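Local coordinates for flagellar hook-associated protein 3 (Bacillus cereus, PDB 5ZIY) that probably forms, as the hook-associated protein FlgL, part of the junction between the flagellar hook and the flagellin filament, at residues G93-G98 with N104-E109; L49-Q54 with G73-Q78. One frame throughout, in Å; residues are numbered along the deposited sequence.

Interaction 1. Residues G93-G98 with N104-E109; sequences GRYIFG and NLPFTE
The aromatic ring of Y95 lies against the pyrrolidine of P106 in a CH-pi contact. P106 CD sits 3.5 Å from the centroid of the Y95 ring, 12° off the ring normal, so the proline methylene bears on the middle of one face. The contact folds a proline-containing loop back over a beta hairpin: strands 90-91 and 94-95 are antiparallel, and a type I turn from Y95 to G98, closed by the backbone bond from G98 N to Y95 O, follows the second strand. Y95 CG lies anti to its own carbonyl carbon (chi1 -65°), which turns the ring toward the loop. P106 CG adds to the overlap near the root of the side chain, 3.9 Å from Y95 CB. Farther out, the ring meets N104 O obliquely, while L105 CD2 comes within 3.3 Å of Y95 OH. P106 CB, the next ring atom from CG, lies 3.8 Å from G98 CA. No hydrogen bond joins 93-98 to 104-109. Instead, the loop is held by bonds to other parts of the chain: F107 N to N88 OD1, and L105 O to Q114 NE2. Both phenylalanines reach helix 137-155, F97 at L139 and L140 and F107 at S141 and I144, and Y113 meets F107 edge-to-face. The F97 and F107 rings do not stack on each other: F107 CE1 touches the base of F97, 4.0 Å from F97 CB and 3.5 Å from F97 O.

Interaction 2. Residues L49-Q54 with G73-Q78; sequences LTRADQ and GVEIDQ
R51 reaches from helix 8-60 to E75 on helix 67-87. Its CB leaves the backbone toward the neighbouring helix, and CG stands opposite the backbone N (chi1 177°). A bend at chi2 then carries the chain through CD to the guanidinium; CB, CG and CD have no close partner on 73-78, and the contact begins at NE, 3.7 Å from E75 OE2. CZ follows, and R51 NH2 makes the closest approach, 3.4 Å to E75 OE2. That pair is a salt bridge with a weak hydrogen bond, long but fairly straight, its N-H...O angle 162°. The oxygen lies at the edge of the guanidinium, near its plane, but the carboxylate itself is turned 38° from that plane. OE2 alone takes the contact with R51, without the paired geometry of a two-bond bridge. Beside this bridge the helices meet through A52 and I76. I76 CD1 lies 3.9 Å from A52 CB and 3.7 Å from A52 O, touching the backbone as well as the methyl. A52 and I76 also mark the nearest approach of the two backbones, with CA atoms 6.1 Å apart. The same alanine leans on L147 of helix 137-155, while I76 extends to L55 and T56. Helices 8-60 and 67-87, consecutive in the chain, run back antiparallel here as a helical hairpin within the flagellin N-terminal helical region.

Interactions 1 and 2 do not touch: their centres lie 22 Å apart and their nearest atoms about 8 Å. Along the chain they follow in series, interaction 2 pairing two long helices before the polypeptide enters the small hairpin and loop of interaction 1. Two helices connect them. Helix 8-60 supplies one side of interaction 2 and also carries T41 and L42, which touch F97; helix 137-155 receives F97 and F107 near its start and A52 farther along, at L147. Interaction 1 is the more central, 11 Å from the chain centre against 19 Å. A bound zinc ion lies about 8 Å from the N104 side chain.

Interaction 1. Residues G93-G98 with N104-E109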
loop_
_atom_site.group_PDB
_atom_site.type_symbol
_atom_site.label_atom_id
_atom_site.label_comp_id
_atom_site.label_asym_id
_atom_site.label_seq_id
_atom_site.Cartn_x
_atom_site.Cartn_y
_atom_site.Cartn_z
ATOM N N GLY A 93 6.839 12.783 -3.818
ATOM C CA GLY A 93 6.610 13.132 -5.198
ATOM C C GLY A 93 5.977 12.079 -6.100
ATOM O O GLY A 93 5.678 12.371 -7.228
ATOM N N ARG A 94 5.726 10.887 -5.582
ATOM C CA ARG A 94 5.121 9.836 -6.360
ATOM C C ARG A 94 4.025 9.088 -5.609
ATOM O O ARG A 94 4.031 9.015 -4.374
ATOM C CB ARG A 94 6.190 8.837 -6.785
ATOM C CG ARG A 94 7.214 9.379 -7.807
ATOM C CD ARG A 94 6.539 9.629 -9.110
ATOM N NE ARG A 94 7.433 10.114 -10.161
ATOM C CZ ARG A 94 7.639 11.400 -10.485
ATOM N NH1 ARG A 94 7.052 12.366 -9.797
ATOM N NH2 ARG A 94 8.437 11.724 -11.491
ATOM N N TYR A 95 3.082 8.534 -6.376
ATOM C CA TYR A 95 2.009 7.708 -5.797
ATOM C C TYR A 95 2.471 6.302 -5.499
ATOM O O TYR A 95 2.998 5.625 -6.376
ATOM C CB TYR A 95 0.809 7.688 -6.724
ATOM C CG TYR A 95 0.177 9.052 -6.879
ATOM C CD1 TYR A 95 -0.736 9.512 -5.962
ATOM C CD2 TYR A 95 0.464 9.857 -7.962
ATOM C CE1 TYR A 95 -1.331 10.780 -6.092
ATOM C CE2 TYR A 95 -0.118 11.164 -8.092
ATOM C CZ TYR A 95 -1.010 11.594 -7.162
ATOM O OH TYR A 95 -1.610 12.823 -7.294
ATOM N N ILE A 96 2.266 5.825 -4.275
ATOM C CA ILE A 96 2.763 4.496 -3.954
ATOM C C ILE A 96 2.098 3.377 -4.733
ATOM O O ILE A 96 2.692 2.264 -4.897
ATOM C CB ILE A 96 2.706 4.184 -2.448
ATOM C CG1 ILE A 96 1.317 4.411 -1.914
ATOM C CG2 ILE A 96 3.720 5.096 -1.634
ATOM C CD1 ILE A 96 1.045 3.634 -0.598
ATOM N N PHE A 97 0.869 3.644 -5.189
ATOM C CA PHE A 97 0.120 2.727 -6.069
ATOM C C PHE A 97 -0.122 3.267 -7.476
ATOM O O PHE A 97 -0.934 2.703 -8.268
ATOM C CB PHE A 97 -1.181 2.334 -5.389
ATOM C CG PHE A 97 -0.974 1.630 -4.097
ATOM C CD1 PHE A 97 -0.370 0.383 -4.074
ATOM C CD2 PHE A 97 -1.403 2.168 -2.919
ATOM C CE1 PHE A 97 -0.173 -0.283 -2.868
ATOM C CE2 PHE A 97 -1.218 1.493 -1.719
ATOM C CZ PHE A 97 -0.590 0.271 -1.700
ATOM N N GLY A 98 0.666 4.267 -7.848
ATOM C CA GLY A 98 0.632 4.827 -9.185
ATOM C C GLY A 98 1.908 4.782 -10.008
ATOM O O GLY A 98 2.060 5.534 -10.992
ATOM N N ASN A 104 -1.364 12.692 -12.748
ATOM C CA ASN A 104 -2.749 12.526 -12.357
ATOM C C ASN A 104 -2.859 11.633 -11.158
ATOM O O ASN A 104 -1.966 10.795 -10.867
ATOM C CB ASN A 104 -3.573 11.884 -13.477
ATOM C CG ASN A 104 -3.472 12.630 -14.775
ATOM O OD1 ASN A 104 -4.163 13.616 -14.996
ATOM N ND2 ASN A 104 -2.619 12.149 -15.666
ATOM N N LEU A 105 -3.995 11.770 -10.482
ATOM C CA LEU A 105 -4.381 10.820 -9.481
ATOM C C LEU A 105 -4.466 9.428 -10.148
ATOM O O LEU A 105 -5.070 9.282 -11.203
ATOM C CB LEU A 105 -5.723 11.212 -8.865
ATOM C CG LEU A 105 -5.816 12.475 -7.966
ATOM C CD1 LEU A 105 -7.263 12.623 -7.465
ATOM C CD2 LEU A 105 -4.852 12.452 -6.792
ATOM N N PRO A 106 -3.888 8.395 -9.518
ATOM C CA PRO A 106 -3.834 7.129 -10.219
ATOM C C PRO A 106 -5.157 6.364 -10.288
ATOM O O PRO A 106 -5.336 5.561 -11.218
ATOM C CB PRO A 106 -2.786 6.352 -9.442
ATOM C CG PRO A 106 -2.710 6.974 -8.173
ATOM C CD PRO A 106 -2.986 8.393 -8.358
ATOM N N PHE A 107 -6.056 6.593 -9.327
ATOM C CA PHE A 107 -7.358 5.957 -9.387
ATOM C C PHE A 107 -8.509 6.930 -9.361
ATOM O O PHE A 107 -8.523 7.863 -8.560
ATOM C CB PHE A 107 -7.538 4.968 -8.256
ATOM C CG PHE A 107 -6.524 3.890 -8.263
ATOM C CD1 PHE A 107 -5.286 4.087 -7.716
ATOM C CD2 PHE A 107 -6.787 2.671 -8.855
ATOM C CE1 PHE A 107 -4.341 3.110 -7.737
ATOM C CE2 PHE A 107 -5.831 1.703 -8.866
ATOM C CZ PHE A 107 -4.611 1.936 -8.318
ATOM N N THR A 108 -9.493 6.654 -10.219
ATOM C CA THR A 108 -10.799 7.322 -10.174
ATOM C C THR A 108 -11.766 6.625 -9.239
ATOM O O THR A 108 -11.563 5.490 -8.826
ATOM C CB THR A 108 -11.447 7.400 -11.580
ATOM O OG1 THR A 108 -11.955 6.121 -11.961
ATOM C CG2 THR A 108 -10.443 7.830 -12.596
ATOM N N GLU A 109 -12.870 7.302 -8.939
ATOM C CA GLU A 109 -13.966 6.702 -8.162
ATOM C C GLU A 109 -14.578 5.496 -8.823
ATOM O O GLU A 109 -15.286 4.761 -8.180
ATOM C CB GLU A 109 -15.095 7.724 -7.981
#

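Interaction 2. Residues L49-Q54 with G73-Q78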
loop_
_atom_site.group_PDB
_atom_site.type_symbol
_atom_site.label_atom_id
_atom_site.label_comp_id
_atom_site.label_asym_id
_atom_site.label_seq_id
_atom_site.Cartn_x
_atom_site.Cartn_y
_atom_site.Cartn_z
ATOM N N LEU A 49 -12.330 -3.007 3.823
ATOM C CA LEU A 49 -12.947 -4.125 3.099
ATOM C C LEU A 49 -13.620 -5.058 4.093
ATOM O O LEU A 49 -14.685 -5.598 3.828
ATOM C CB LEU A 49 -11.942 -4.859 2.203
ATOM C CG LEU A 49 -11.397 -3.986 1.076
ATOM C CD1 LEU A 49 -10.511 -4.858 0.155
ATOM C CD2 LEU A 49 -12.519 -3.284 0.249
ATOM N N THR A 50 -12.991 -5.204 5.253
ATOM C CA THR A 50 -13.558 -5.923 6.379
ATOM C C THR A 50 -14.921 -5.369 6.731
ATOM O O THR A 50 -15.878 -6.114 6.851
ATOM C CB THR A 50 -12.617 -5.841 7.620
ATOM O OG1 THR A 50 -11.433 -6.591 7.345
ATOM C CG2 THR A 50 -13.306 -6.393 8.883
ATOM N N ARG A 51 -15.012 -4.055 6.878
ATOM C CA ARG A 51 -16.289 -3.415 7.189
ATOM C C ARG A 51 -17.295 -3.588 6.052
ATOM O O ARG A 51 -18.460 -3.805 6.297
ATOM C CB ARG A 51 -16.068 -1.939 7.532
ATOM C CG ARG A 51 -17.337 -1.118 7.806
ATOM C CD ARG A 51 -17.975 -1.409 9.125
ATOM N NE ARG A 51 -19.148 -0.560 9.356
ATOM C CZ ARG A 51 -20.151 -0.861 10.178
ATOM N NH1 ARG A 51 -20.134 -2.001 10.860
ATOM N NH2 ARG A 51 -21.187 -0.037 10.305
ATOM N N ALA A 52 -16.816 -3.513 4.813
ATOM C CA ALA A 52 -17.663 -3.725 3.617
ATOM C C ALA A 52 -18.253 -5.112 3.629
ATOM O O ALA A 52 -19.443 -5.265 3.341
ATOM C CB ALA A 52 -16.866 -3.506 2.311
ATOM N N ASP A 53 -17.415 -6.112 3.929
ATOM C CA ASP A 53 -17.851 -7.518 4.083
ATOM C C ASP A 53 -18.955 -7.652 5.155
ATOM O O ASP A 53 -19.999 -8.251 4.917
ATOM C CB ASP A 53 -16.648 -8.400 4.480
ATOM C CG ASP A 53 -17.028 -9.846 4.771
ATOM O OD1 ASP A 53 -17.311 -10.562 3.794
ATOM O OD2 ASP A 53 -17.014 -10.301 5.964
ATOM N N GLN A 54 -18.704 -7.071 6.322
ATOM C CA GLN A 54 -19.653 -7.102 7.438
ATOM C C GLN A 54 -21.032 -6.514 7.061
ATOM O O GLN A 54 -22.058 -7.141 7.290
ATOM C CB GLN A 54 -19.043 -6.384 8.660
ATOM C CG GLN A 54 -17.782 -7.093 9.259
ATOM C CD GLN A 54 -17.089 -6.310 10.405
ATOM O OE1 GLN A 54 -16.595 -5.183 10.219
ATOM N NE2 GLN A 54 -17.014 -6.929 11.573
ATOM N N GLY A 73 -26.074 0.473 1.808
ATOM C CA GLY A 73 -25.526 0.926 0.517
ATOM C C GLY A 73 -24.819 2.264 0.605
ATOM O O GLY A 73 -23.736 2.442 0.024
ATOM N N VAL A 74 -25.411 3.204 1.347
ATOM C CA VAL A 74 -24.784 4.516 1.582
ATOM C C VAL A 74 -23.439 4.386 2.254
ATOM O O VAL A 74 -22.457 4.915 1.752
ATOM C CB VAL A 74 -25.675 5.456 2.423
ATOM C CG1 VAL A 74 -24.858 6.594 2.993
ATOM C CG2 VAL A 74 -26.842 5.999 1.552
ATOM N N GLU A 75 -23.372 3.680 3.376
ATOM C CA GLU A 75 -22.117 3.600 4.126
ATOM C C GLU A 75 -21.021 2.916 3.310
ATOM O O GLU A 75 -19.856 3.296 3.402
ATOM C CB GLU A 75 -22.315 2.878 5.451
ATOM C CG GLU A 75 -21.923 3.706 6.670
ATOM C CD GLU A 75 -20.598 3.316 7.248
ATOM O OE1 GLU A 75 -19.567 3.660 6.620
ATOM O OE2 GLU A 75 -20.594 2.683 8.345
ATOM N N ILE A 76 -21.393 1.925 2.512
ATOM C CA ILE A 76 -20.458 1.306 1.595
ATOM C C ILE A 76 -19.869 2.364 0.624
ATOM O O ILE A 76 -18.738 2.253 0.197
ATOM C CB ILE A 76 -21.125 0.188 0.791
ATOM C CG1 ILE A 76 -21.459 -1.013 1.682
ATOM C CG2 ILE A 76 -20.222 -0.264 -0.333
ATOM C CD1 ILE A 76 -20.422 -2.089 1.640
ATOM N N ASP A 77 -20.675 3.369 0.286
ATOM C CA ASP A 77 -20.241 4.520 -0.512
ATOM C C ASP A 77 -19.195 5.387 0.199
ATOM O O ASP A 77 -18.268 5.885 -0.445
ATOM C CB ASP A 77 -21.457 5.359 -0.912
ATOM C CG ASP A 77 -21.128 6.433 -1.919
ATOM O OD1 ASP A 77 -20.895 6.097 -3.098
ATOM O OD2 ASP A 77 -21.135 7.625 -1.512
ATOM N N GLN A 78 -19.338 5.579 1.499
ATOM C CA GLN A 78 -18.303 6.268 2.266
ATOM C C GLN A 78 -16.991 5.459 2.200
ATOM O O GLN A 78 -15.897 6.011 2.051
ATOM C CB GLN A 78 -18.691 6.436 3.745
ATOM C CG GLN A 78 -19.924 7.308 4.060
ATOM C CD GLN A 78 -20.173 7.470 5.589
ATOM O OE1 GLN A 78 -21.121 6.896 6.136
ATOM N NE2 GLN A 78 -19.306 8.244 6.273
#